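Long-range contacts in endoglucanase (Uncultured bacterium, PDB 3X17), which probably cleaves internal beta-1,4-glucosidic bonds of cellulose, as a family 9 glycoside hydrolase carrying an Ig-like domain at its N-terminal end: residues L91-Y97 with E109-G113; G181-T185 with V243-A248; F205-L210 with V219-L223; M444-F448 with Y458-A462. All blocks are in the same frame, centred on the assembly; numbering follows the deposited sequence.

Contact 1: L91-Y97 with E109-G113; sequences LTAPGRY and EFAIG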
loop_
_atom_site.group_PDB
_atom_site.type_symbol
_atom_site.label_atom_id
_atom_site.label_comp_id
_atom_site.label_asym_id
_atom_site.label_seq_id
_atom_site.Cartn_x
_atom_site.Cartn_y
_atom_site.Cartn_z
ATOM N N LEU A 91 1.079 -2.208 29.900
ATOM C CA LEU A 91 2.500 -2.303 29.824
ATOM C C LEU A 91 2.931 -1.210 28.899
ATOM O O LEU A 91 2.522 -1.221 27.766
ATOM C CB LEU A 91 2.883 -3.659 29.255
ATOM C CG LEU A 91 4.305 -4.099 29.506
ATOM C CD1 LEU A 91 4.745 -5.164 28.617
ATOM C CD2 LEU A 91 5.137 -2.930 29.348
ATOM N N THR A 92 3.724 -0.253 29.385
ATOM C CA THR A 92 4.146 0.876 28.554
ATOM C C THR A 92 5.618 1.172 28.743
ATOM O O THR A 92 6.129 2.132 28.171
ATOM C CB THR A 92 3.360 2.182 28.830
ATOM O OG1 THR A 92 3.778 2.735 30.079
ATOM C CG2 THR A 92 1.846 1.975 28.847
ATOM N N ALA A 93 6.309 0.341 29.514
ATOM C CA ALA A 93 7.773 0.494 29.674
ATOM C C ALA A 93 8.582 0.056 28.443
ATOM O O ALA A 93 8.478 -1.089 27.990
ATOM C CB ALA A 93 8.282 -0.214 30.953
ATOM N N PRO A 94 9.330 1.001 27.849
ATOM C CA PRO A 94 10.133 0.740 26.652
ATOM C C PRO A 94 11.119 -0.382 26.871
ATOM O O PRO A 94 11.851 -0.368 27.864
ATOM C CB PRO A 94 10.909 2.056 26.443
ATOM C CG PRO A 94 10.126 3.112 27.163
ATOM C CD PRO A 94 9.035 2.435 28.002
ATOM N N GLY A 95 11.215 -1.287 25.902
ATOM C CA GLY A 95 12.184 -2.370 25.963
ATOM C C GLY A 95 11.850 -3.536 25.053
ATOM O O GLY A 95 11.017 -3.422 24.144
ATOM N N ARG A 96 12.423 -4.688 25.357
ATOM C CA ARG A 96 12.216 -5.858 24.523
ATOM C C ARG A 96 11.617 -6.990 25.328
ATOM O O ARG A 96 12.065 -7.258 26.442
ATOM C CB ARG A 96 13.553 -6.304 23.951
ATOM C CG ARG A 96 13.409 -7.073 22.681
ATOM C CD ARG A 96 14.547 -6.763 21.697
ATOM N NE ARG A 96 14.287 -7.482 20.459
ATOM C CZ ARG A 96 13.482 -7.040 19.502
ATOM N NH1 ARG A 96 12.985 -5.810 19.567
ATOM N NH2 ARG A 96 13.226 -7.807 18.451
ATOM N N TYR A 97 10.685 -7.718 24.723
ATOM C CA TYR A 97 9.815 -8.611 25.473
ATOM C C TYR A 97 9.449 -9.895 24.713
ATOM O O TYR A 97 9.597 -9.981 23.487
ATOM C CB TYR A 97 8.526 -7.887 25.888
ATOM C CG TYR A 97 8.743 -6.631 26.714
ATOM C CD1 TYR A 97 8.781 -6.676 28.107
ATOM C CD2 TYR A 97 8.825 -5.391 26.103
ATOM C CE1 TYR A 97 8.946 -5.519 28.859
ATOM C CE2 TYR A 97 8.991 -4.240 26.836
ATOM C CZ TYR A 97 9.026 -4.302 28.215
ATOM O OH TYR A 97 9.178 -3.134 28.923
ATOM N N GLU A 109 10.291 -12.377 20.002
ATOM C CA GLU A 109 10.580 -11.136 20.696
ATOM C C GLU A 109 10.018 -9.955 19.948
ATOM O O GLU A 109 10.211 -9.844 18.732
ATOM C CB GLU A 109 12.088 -10.920 20.772
ATOM C CG GLU A 109 12.681 -11.240 22.094
ATOM C CD GLU A 109 14.179 -11.094 22.078
ATOM O OE1 GLU A 109 14.651 -9.944 22.016
ATOM O OE2 GLU A 109 14.880 -12.124 22.100
ATOM N N PHE A 110 9.560 -8.963 20.705
ATOM C CA PHE A 110 9.051 -7.740 20.114
ATOM C C PHE A 110 9.422 -6.565 21.010
ATOM O O PHE A 110 9.788 -6.749 22.163
ATOM C CB PHE A 110 7.530 -7.821 19.943
ATOM C CG PHE A 110 6.785 -7.977 21.240
ATOM C CD1 PHE A 110 6.412 -6.858 21.984
ATOM C CD2 PHE A 110 6.513 -9.252 21.753
ATOM C CE1 PHE A 110 5.724 -6.997 23.191
ATOM C CE2 PHE A 110 5.799 -9.401 22.958
ATOM C CZ PHE A 110 5.405 -8.279 23.672
ATOM N N ALA A 111 9.371 -5.360 20.471
ATOM C CA ALA A 111 9.746 -4.181 21.248
ATOM C C ALA A 111 8.528 -3.385 21.691
ATOM O O ALA A 111 7.506 -3.377 21.014
ATOM C CB ALA A 111 10.724 -3.273 20.441
ATOM N N ILE A 112 8.640 -2.714 22.828
ATOM C CA ILE A 112 7.770 -1.580 23.104
ATOM C C ILE A 112 8.593 -0.311 23.026
ATOM O O ILE A 112 9.708 -0.266 23.524
ATOM C CB ILE A 112 7.052 -1.705 24.463
ATOM C CG1 ILE A 112 6.041 -2.850 24.393
ATOM C CG2 ILE A 112 6.334 -0.416 24.797
ATOM C CD1 ILE A 112 5.926 -3.668 25.654
ATOM N N GLY A 113 8.107 0.657 22.260
ATOM C CA GLY A 113 8.934 1.761 21.793
ATOM C C GLY A 113 8.268 2.410 20.587
ATOM O O GLY A 113 7.156 2.029 20.217
#
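Gly95 exchanges two backbone hydrogen bonds with Ile112, and Tyr97 two more with Phe110, so that strands 95-97 and 110-112 run antiparallel with Arg96 and Ala111 as the non-hydrogen-bonded pair. The shortest of the four joins Ile112 N to Gly95 O at 2.8 Å. Gly95 is so extended that a CB would press against the carbonyl oxygen of Pro94, a backbone shape that suits glycine. On the buried face, the Ile112 and Tyr97 side chains cross at about a right angle, Ile112 CD1 3.3 Å from Tyr97 CE2. Leu91 joins them: its CD1 stands 3.5 Å from Ile112 CD1 and also lies above the rim of the Tyr97 ring. The strands form a beta hairpin in the Ig-like domain's sheet, strand 52-57 lying next to 95-101 and strand 24-25 next to 110-112. The ring of Phe110 is swung between its own backbone N and carbonyl carbon (chi1 62°), which brings one ring face beneath Tyr97; there Tyr97 CB makes a CH-pi contact, 4.2 Å from the Phe110 centroid. Tyr25 meets Phe110 edge-to-face. The side bearing Arg96 and Ala111 is more open to solvent. A salt bridge of 2.9 Å links Arg96 NE to Glu109 OE1, the guanidinium and carboxylate planes turned 63° apart. One guanidinium face covers Glu109 C and Phe110 C, while Ala111 CB touches the edge, 3.5 Å from Arg96 NH1.

Contact 2: G181-T185 with V243-A248; sequences GKYVT and VYHKLA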
loop_
_atom_site.group_PDB
_atom_site.type_symbol
_atom_site.label_atom_id
_atom_site.label_comp_id
_atom_site.label_asym_id
_atom_site.label_seq_id
_atom_site.Cartn_x
_atom_site.Cartn_y
_atom_site.Cartn_z
ATOM N N GLY A 181 8.643 -4.006 -15.072
ATOM C CA GLY A 181 7.694 -3.140 -15.763
ATOM C C GLY A 181 7.384 -1.881 -14.969
ATOM O O GLY A 181 7.550 -1.837 -13.758
ATOM N N LYS A 182 7.059 -0.806 -15.675
ATOM C CA LYS A 182 6.710 0.450 -15.030
ATOM C C LYS A 182 5.338 0.844 -15.558
ATOM O O LYS A 182 5.062 0.719 -16.738
ATOM C CB LYS A 182 7.735 1.519 -15.376
ATOM C CG LYS A 182 9.201 1.077 -15.087
ATOM C CD LYS A 182 10.192 2.223 -15.248
ATOM C CE LYS A 182 10.209 2.779 -16.667
ATOM N NZ LYS A 182 11.461 3.613 -16.905
ATOM N N TYR A 183 4.421 1.137 -14.661
ATOM C CA TYR A 183 3.017 1.158 -15.062
ATOM C C TYR A 183 2.408 2.421 -14.520
ATOM O O TYR A 183 2.505 2.684 -13.329
ATOM C CB TYR A 183 2.289 -0.021 -14.440
ATOM C CG TYR A 183 2.835 -1.365 -14.789
ATOM C CD1 TYR A 183 3.837 -1.932 -14.012
ATOM C CD2 TYR A 183 2.222 -2.152 -15.771
ATOM C CE1 TYR A 183 4.255 -3.214 -14.220
ATOM C CE2 TYR A 183 2.622 -3.467 -15.979
ATOM C CZ TYR A 183 3.665 -3.974 -15.240
ATOM O OH TYR A 183 4.104 -5.263 -15.459
ATOM N N VAL A 184 1.803 3.220 -15.381
ATOM C CA VAL A 184 1.282 4.499 -14.932
ATOM C C VAL A 184 0.130 4.342 -13.911
ATOM O O VAL A 184 -0.070 5.205 -13.034
ATOM C CB VAL A 184 0.810 5.359 -16.103
ATOM C CG1 VAL A 184 -0.106 6.480 -15.576
ATOM C CG2 VAL A 184 2.009 5.983 -16.807
ATOM N N THR A 185 -0.568 3.213 -13.980
ATOM C CA THR A 185 -1.842 3.062 -13.297
ATOM C C THR A 185 -1.586 2.875 -11.797
ATOM O O THR A 185 -2.262 3.469 -10.964
ATOM C CB THR A 185 -2.655 1.868 -13.903
ATOM O OG1 THR A 185 -2.784 2.051 -15.331
ATOM C CG2 THR A 185 -4.052 1.775 -13.278
ATOM N N VAL A 243 -1.519 10.355 -21.513
ATOM C CA VAL A 243 -0.461 9.661 -20.778
ATOM C C VAL A 243 -0.417 8.181 -21.157
ATOM O O VAL A 243 -1.459 7.520 -21.207
ATOM C CB VAL A 243 -0.616 9.820 -19.231
ATOM C CG1 VAL A 243 0.486 9.050 -18.471
ATOM C CG2 VAL A 243 -0.557 11.288 -18.855
ATOM N N TYR A 244 0.761 7.715 -21.585
ATOM C CA TYR A 244 0.950 6.312 -21.973
ATOM C C TYR A 244 0.724 5.399 -20.788
ATOM O O TYR A 244 0.885 5.802 -19.629
ATOM C CB TYR A 244 2.359 6.075 -22.569
ATOM C CG TYR A 244 2.595 6.832 -23.860
ATOM C CD1 TYR A 244 1.889 6.504 -25.018
ATOM C CD2 TYR A 244 3.466 7.921 -23.906
ATOM C CE1 TYR A 244 2.074 7.213 -26.200
ATOM C CE2 TYR A 244 3.664 8.643 -25.080
ATOM C CZ TYR A 244 2.955 8.292 -26.221
ATOM O OH TYR A 244 3.119 9.015 -27.390
ATOM N N HIS A 245 0.368 4.156 -21.077
ATOM C CA HIS A 245 -0.193 3.285 -20.064
ATOM C C HIS A 245 0.896 2.630 -19.236
ATOM O O HIS A 245 0.762 2.471 -18.033
ATOM C CB HIS A 245 -1.053 2.214 -20.716
ATOM C CG HIS A 245 -1.569 1.188 -19.763
ATOM N ND1 HIS A 245 -2.350 1.514 -18.668
ATOM C CD2 HIS A 245 -1.562 -0.166 -19.831
ATOM C CE1 HIS A 245 -2.768 0.404 -18.085
ATOM N NE2 HIS A 245 -2.272 -0.628 -18.748
ATOM N N LYS A 246 1.964 2.212 -19.884
ATOM C CA LYS A 246 2.959 1.421 -19.212
ATOM C C LYS A 246 4.127 1.214 -20.170
ATOM O O LYS A 246 4.055 1.582 -21.360
ATOM C CB LYS A 246 2.370 0.065 -18.802
ATOM C CG LYS A 246 2.005 -0.834 -20.007
ATOM C CD LYS A 246 1.636 -2.238 -19.595
ATOM C CE LYS A 246 1.035 -3.001 -20.792
ATOM N NZ LYS A 246 0.890 -4.471 -20.506
ATOM N N LEU A 247 5.224 0.715 -19.612
ATOM C CA LEU A 247 6.457 0.559 -20.333
ATOM C C LEU A 247 7.059 -0.763 -19.934
ATOM O O LEU A 247 7.345 -0.993 -18.760
ATOM C CB LEU A 247 7.412 1.694 -19.989
ATOM C CG LEU A 247 8.555 1.889 -20.969
ATOM C CD1 LEU A 247 9.070 3.335 -20.835
ATOM C CD2 LEU A 247 9.668 0.849 -20.738
ATOM N N ALA A 248 7.254 -1.650 -20.893
ATOM C CA ALA A 248 7.743 -2.983 -20.537
ATOM C C ALA A 248 8.302 -3.694 -21.760
ATOM O O ALA A 248 8.126 -3.220 -22.873
ATOM C CB ALA A 248 6.632 -3.821 -19.881
HETATM O O HOH W 1 -0.427 0.960 -16.184
#
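His245 O is gripped by two donors: Val184 N at 2.9 Å, tilted 31° from the carbonyl plane, and a water whose oxygen is 2.7 Å away. The same water donates to Thr185 OG1, also at 2.7 Å, and sits over one face of the His245 ring, so the first turn of helix 184-200 is tied to the loop residue both directly and through solvent. Thr185 can take part because OG1 stands beside its own backbone N, anti to the carbonyl carbon (chi1 -54°). Asp274 completes the cluster, one carboxylate oxygen bonding Thr185 OG1 and the other His245 ND1, while His245 NE2 is held by Pro330 O; with both nitrogens engaged, the imidazole's rotation is fixed. The arrangement illustrates how a short edge strand can lead straight into a helix of an (alpha/alpha)6 barrel. Strand 182-183 closes one side of a small mixed sheet by pairing antiparallel with strand 243-249, and Tyr183 is then the N-cap. Lys182 and Leu247 exchange backbone bonds, of which Leu247 N to Lys182 O measures 2.9 Å. In the neighbouring non-hydrogen-bonded pair, Tyr183 and Lys246 lie side by side and point the same way, Tyr183 CD2 3.8 Å from Lys246 CB. Their polar ends part company: Tyr183 OH goes to Asp179, Lys246 NZ to Ser328 and the carbonyl of Asp324. Val184 CG2 packs 3.8 Å from Val243 CG1.

Contact 3: F205-L210 with V219-L223; sequences FADGQL and VPDIL. With CA (calcium ion), chain D.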
loop_
_atom_site.group_PDB
_atom_site.type_symbol
_atom_site.label_atom_id
_atom_site.label_comp_id
_atom_site.label_asym_id
_atom_site.label_seq_id
_atom_site.Cartn_x
_atom_site.Cartn_y
_atom_site.Cartn_z
ATOM N N PHE A 205 7.892 12.897 8.734
ATOM C CA PHE A 205 8.707 12.872 7.517
ATOM C C PHE A 205 9.699 14.043 7.456
ATOM O O PHE A 205 9.310 15.171 7.139
ATOM C CB PHE A 205 7.794 12.956 6.290
ATOM C CG PHE A 205 6.932 11.753 6.081
ATOM C CD1 PHE A 205 7.462 10.585 5.565
ATOM C CD2 PHE A 205 5.562 11.831 6.283
ATOM C CE1 PHE A 205 6.642 9.479 5.310
ATOM C CE2 PHE A 205 4.744 10.737 6.042
ATOM C CZ PHE A 205 5.278 9.586 5.504
ATOM N N ALA A 206 10.988 13.755 7.573
ATOM C CA ALA A 206 11.988 14.812 7.514
ATOM C C ALA A 206 12.897 14.744 6.282
ATOM O O ALA A 206 13.107 13.679 5.706
ATOM C CB ALA A 206 12.824 14.835 8.826
ATOM N N ASP A 207 13.510 15.875 5.943
ATOM C CA ASP A 207 14.718 15.863 5.120
ATOM C C ASP A 207 15.733 14.920 5.757
ATOM O O ASP A 207 15.898 14.912 6.985
ATOM C CB ASP A 207 15.292 17.283 4.981
ATOM C CG ASP A 207 16.409 17.366 3.956
ATOM O OD1 ASP A 207 16.583 16.426 3.158
ATOM O OD2 ASP A 207 17.146 18.372 3.962
ATOM N N GLY A 208 16.324 14.058 4.930
ATOM C CA GLY A 208 17.377 13.137 5.354
ATOM C C GLY A 208 16.846 11.880 5.999
ATOM O O GLY A 208 17.597 10.943 6.236
ATOM N N GLN A 209 15.547 11.837 6.274
ATOM C CA GLN A 209 14.922 10.638 6.853
ATOM C C GLN A 209 15.305 9.306 6.193
ATOM O O GLN A 209 15.488 8.290 6.881
ATOM C CB GLN A 209 13.405 10.757 6.895
ATOM C CG GLN A 209 12.721 9.507 7.524
ATOM C CD GLN A 209 11.224 9.516 7.318
ATOM O OE1 GLN A 209 10.719 10.207 6.435
ATOM N NE2 GLN A 209 10.499 8.771 8.151
ATOM N N LEU A 210 15.407 9.286 4.865
ATOM C CA LEU A 210 15.356 8.022 4.143
ATOM C C LEU A 210 16.704 7.622 3.560
ATOM O O LEU A 210 16.801 6.649 2.801
ATOM C CB LEU A 210 14.282 8.075 3.040
ATOM C CG LEU A 210 12.865 8.205 3.599
ATOM C CD1 LEU A 210 11.789 8.380 2.488
ATOM C CD2 LEU A 210 12.558 7.019 4.516
ATOM N N VAL A 219 14.291 19.236 1.494
ATOM C CA VAL A 219 12.936 18.756 1.187
ATOM C C VAL A 219 12.721 17.379 1.873
ATOM O O VAL A 219 13.578 16.498 1.802
ATOM C CB VAL A 219 12.742 18.648 -0.353
ATOM C CG1 VAL A 219 11.338 18.179 -0.720
ATOM C CG2 VAL A 219 13.086 19.998 -1.068
ATOM N N PRO A 220 11.560 17.176 2.514
ATOM C CA PRO A 220 11.333 15.854 3.102
ATOM C C PRO A 220 11.584 14.751 2.087
ATOM O O PRO A 220 11.135 14.862 0.950
ATOM C CB PRO A 220 9.849 15.902 3.483
ATOM C CG PRO A 220 9.622 17.395 3.759
ATOM C CD PRO A 220 10.368 18.028 2.612
ATOM N N ASP A 221 12.336 13.731 2.484
ATOM C CA ASP A 221 12.790 12.687 1.577
ATOM C C ASP A 221 11.612 11.975 0.920
ATOM O O ASP A 221 11.712 11.552 -0.216
ATOM C CB ASP A 221 13.657 11.664 2.329
ATOM C CG ASP A 221 15.066 12.161 2.549
ATOM O OD1 ASP A 221 15.331 13.317 2.179
ATOM O OD2 ASP A 221 15.885 11.428 3.132
ATOM N N ILE A 222 10.522 11.785 1.657
ATOM C CA ILE A 222 9.341 11.119 1.090
ATOM C C ILE A 222 8.876 11.894 -0.141
ATOM O O ILE A 222 8.489 11.295 -1.137
ATOM C CB ILE A 222 8.159 10.987 2.105
ATOM C CG1 ILE A 222 7.015 10.114 1.516
ATOM C CG2 ILE A 222 7.595 12.351 2.432
ATOM C CD1 ILE A 222 7.417 8.678 1.209
ATOM N N LEU A 223 9.052 13.218 -0.129
ATOM C CA LEU A 223 8.703 14.053 -1.292
ATOM C C LEU A 223 9.722 13.957 -2.427
ATOM O O LEU A 223 9.349 13.901 -3.585
ATOM C CB LEU A 223 8.493 15.524 -0.895
ATOM C CG LEU A 223 7.360 15.762 0.116
ATOM C CD1 LEU A 223 7.131 17.245 0.329
ATOM C CD2 LEU A 223 6.088 15.052 -0.320
HETATM CA CA CA D . 15.566 15.588 1.034
HETATM O O HOH W 2 10.855 12.112 4.531
#
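The carboxylate of Asp221 is approached by two backbone N-H groups of the 205-210 loop from different directions. Gly208 N reaches OD1 at 3.0 Å from well above the carboxylate plane (52° out of it), whereas Leu210 N meets Asp221 OD2 at 2.8 Å on the anti side, much nearer the plane. The second flat group, the Phe205 ring, leans obliquely against Ile222, its CD1 3.6 Å from Ile222 CB. Ile222 CG2 lies beside the same part of the ring. With an alanine in place of Phe205, a gap would probably open between Ile222 and Tyr198, Leu120 and Val550, which also touch this side chain. Leu210 and Asp221 run alongside one another head to tail, their CB atoms 3.7 Å apart. Ala206 to Gln209 form a type II beta turn, with Gly208 at the position of positive phi. A water receives the N-H of Ile222 and donates to both Ala206 O and Gln209 OE1, tying the turn to the helix start just after the N-cap residue Pro220. Asp221 OD1 serves both Gly208 N and a calcium ion. Asp207 OD1 and Val219 O bind the same metal, the latter oxygen 2.3 Å from calcium, while Asp207 OD2 accepts a bond from Gly218 N. Glu214, Asn217 and Asp224 complete a six-residue calcium site, in which the ion cross-links a loop to the first turn of helix 221-235.

Contact 4: M444-F448 with Y458-A462; sequences MLLLF and YERAA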
loop_
_atom_site.group_PDB
_atom_site.type_symbol
_atom_site.label_atom_id
_atom_site.label_comp_id
_atom_site.label_asym_id
_atom_site.label_seq_id
_atom_site.Cartn_x
_atom_site.Cartn_y
_atom_site.Cartn_z
ATOM N N MET A 444 -6.913 2.712 5.941
ATOM C CA MET A 444 -6.935 4.097 5.472
ATOM C C MET A 444 -8.350 4.704 5.491
ATOM O O MET A 444 -8.499 5.821 5.908
ATOM C CB MET A 444 -6.310 4.217 4.069
ATOM C CG MET A 444 -6.124 5.668 3.589
ATOM S SD MET A 444 -5.770 5.741 1.812
ATOM C CE MET A 444 -4.188 4.915 1.731
ATOM N N LEU A 445 -9.380 3.974 5.077
ATOM C CA LEU A 445 -10.737 4.533 5.168
ATOM C C LEU A 445 -11.194 4.768 6.610
ATOM O O LEU A 445 -11.845 5.785 6.894
ATOM C CB LEU A 445 -11.786 3.717 4.402
ATOM C CG LEU A 445 -11.493 3.367 2.938
ATOM C CD1 LEU A 445 -12.579 2.447 2.415
ATOM C CD2 LEU A 445 -11.324 4.605 2.062
ATOM N N LEU A 446 -10.821 3.869 7.521
ATOM C CA LEU A 446 -11.051 4.098 8.959
ATOM C C LEU A 446 -10.368 5.378 9.429
ATOM O O LEU A 446 -11.005 6.222 10.058
ATOM C CB LEU A 446 -10.551 2.923 9.804
ATOM C CG LEU A 446 -11.288 1.606 9.557
ATOM C CD1 LEU A 446 -10.452 0.425 10.055
ATOM C CD2 LEU A 446 -12.654 1.623 10.243
ATOM N N LEU A 447 -9.120 5.585 9.018
ATOM C CA LEU A 447 -8.426 6.781 9.398
ATOM C C LEU A 447 -9.009 8.034 8.761
ATOM O O LEU A 447 -8.905 9.107 9.338
ATOM C CB LEU A 447 -6.925 6.677 9.121
ATOM C CG LEU A 447 -6.158 5.661 9.975
ATOM C CD1 LEU A 447 -4.707 5.535 9.508
ATOM C CD2 LEU A 447 -6.242 5.980 11.467
ATOM N N PHE A 448 -9.558 7.938 7.554
ATOM C CA PHE A 448 -10.182 9.128 6.946
ATOM C C PHE A 448 -11.372 9.583 7.822
ATOM O O PHE A 448 -11.538 10.772 8.084
ATOM C CB PHE A 448 -10.697 8.846 5.538
ATOM C CG PHE A 448 -9.618 8.829 4.462
ATOM C CD1 PHE A 448 -8.346 9.340 4.702
ATOM C CD2 PHE A 448 -9.898 8.325 3.203
ATOM C CE1 PHE A 448 -7.366 9.328 3.701
ATOM C CE2 PHE A 448 -8.932 8.345 2.176
ATOM C CZ PHE A 448 -7.668 8.843 2.436
ATOM N N TYR A 458 -11.916 3.353 15.690
ATOM C CA TYR A 458 -11.509 3.311 14.283
ATOM C C TYR A 458 -9.982 3.263 14.224
ATOM O O TYR A 458 -9.399 2.445 13.519
ATOM C CB TYR A 458 -12.048 4.503 13.507
ATOM C CG TYR A 458 -13.490 4.357 13.054
ATOM C CD1 TYR A 458 -14.218 3.202 13.308
ATOM C CD2 TYR A 458 -14.126 5.394 12.393
ATOM C CE1 TYR A 458 -15.564 3.102 12.934
ATOM C CE2 TYR A 458 -15.447 5.294 11.983
ATOM C CZ TYR A 458 -16.160 4.150 12.247
ATOM O OH TYR A 458 -17.448 4.042 11.765
ATOM N N GLU A 459 -9.347 4.054 15.078
ATOM C CA GLU A 459 -7.898 4.077 15.152
ATOM C C GLU A 459 -7.339 2.735 15.628
ATOM O O GLU A 459 -6.322 2.231 15.105
ATOM C CB GLU A 459 -7.456 5.203 16.075
ATOM C CG GLU A 459 -6.027 5.657 15.863
ATOM C CD GLU A 459 -5.687 6.899 16.684
ATOM O OE1 GLU A 459 -6.140 7.994 16.318
ATOM O OE2 GLU A 459 -5.028 6.774 17.728
ATOM N N ARG A 460 -8.057 2.107 16.550
ATOM C CA ARG A 460 -7.690 0.760 16.954
ATOM C C ARG A 460 -7.813 -0.209 15.769
ATOM O O ARG A 460 -6.923 -1.033 15.549
ATOM C CB ARG A 460 -8.508 0.255 18.153
ATOM C CG ARG A 460 -8.105 -1.182 18.585
ATOM C CD ARG A 460 -8.942 -1.692 19.773
ATOM N NE ARG A 460 -10.280 -2.127 19.355
ATOM C CZ ARG A 460 -11.420 -1.512 19.689
ATOM N NH1 ARG A 460 -11.389 -0.430 20.467
ATOM N NH2 ARG A 460 -12.591 -1.973 19.239
ATOM N N ALA A 461 -8.923 -0.123 15.038
ATOM C CA ALA A 461 -9.148 -1.017 13.915
ATOM C C ALA A 461 -8.090 -0.820 12.834
ATOM O O ALA A 461 -7.704 -1.774 12.186
ATOM C CB ALA A 461 -10.563 -0.851 13.338
ATOM N N ALA A 462 -7.663 0.423 12.607
ATOM C CA ALA A 462 -6.590 0.700 11.665
ATOM C C ALA A 462 -5.279 0.095 12.168
ATOM O O ALA A 462 -4.542 -0.547 11.403
ATOM C CB ALA A 462 -6.435 2.214 11.456
#
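Leu446 is the bump of this interface, and its two methyls fill two different hollows of the facing helix. CD1 pushes into the shallow dip left by two small residues, coming 3.5 Å from Ala461 CB and 3.8 Å from Ala462 N. CD2 turns the other way and settles over one face of the Tyr458 ring as a CH-pi contact, 4.2 Å from the centroid, the two side chains crossing at about a right angle. With CG anti to the carbonyl carbon (chi1 -64°), the fork of Leu446 straddles the gap between the ring and the alanines. Cutting Leu446 back to an alanine would probably leave the Tyr458 face and the Ala461 methyl without their partner and both hollows unfilled. Leu447 supplies a second bump beside the first: its CG lies 3.8 Å from Ala462 CB, and its CD2 grazes the aliphatic part of Glu459 at CG. No hydrogen bond crosses between the segments; the contact rests on apolar packing and the CH-pi contact. The short segments run nearly antiparallel, 159° between their directions and 8.5 Å between axes, as in a helical hairpin, here helices 435-452 and 456-469 of the (alpha/alpha)6 barrel. Helix 396-418 packs against the pair through Val413 on Leu446, and Ala410 and Phe414 on Tyr458. Helix 543-558, near the chain's C-terminal end, adds His555 on Leu447 and Phe556 on Glu459.

Contact 1 belongs to the Ig-like domain, whereas contacts 2, 3 and 4 lie in the family 9 region, and none of the four touches another. Contacts 1 and 2 are the farthest apart, 43 Å between centres and on opposite sides of the chain's centre. Contact 3 falls within the span of chain bracketed by contact 2: helix 184-200 leaves contact 2 and helix 221-235 starts at contact 3, 26 Å away between centres. Both lie near metals, contact 3 holding its calcium directly and contact 2 placing the Lys182 side chain about 6 Å from zinc. Contact 4 is metal-free packing, about 11 Å from contact 3 at the nearest atoms; helix 543-558 touches both.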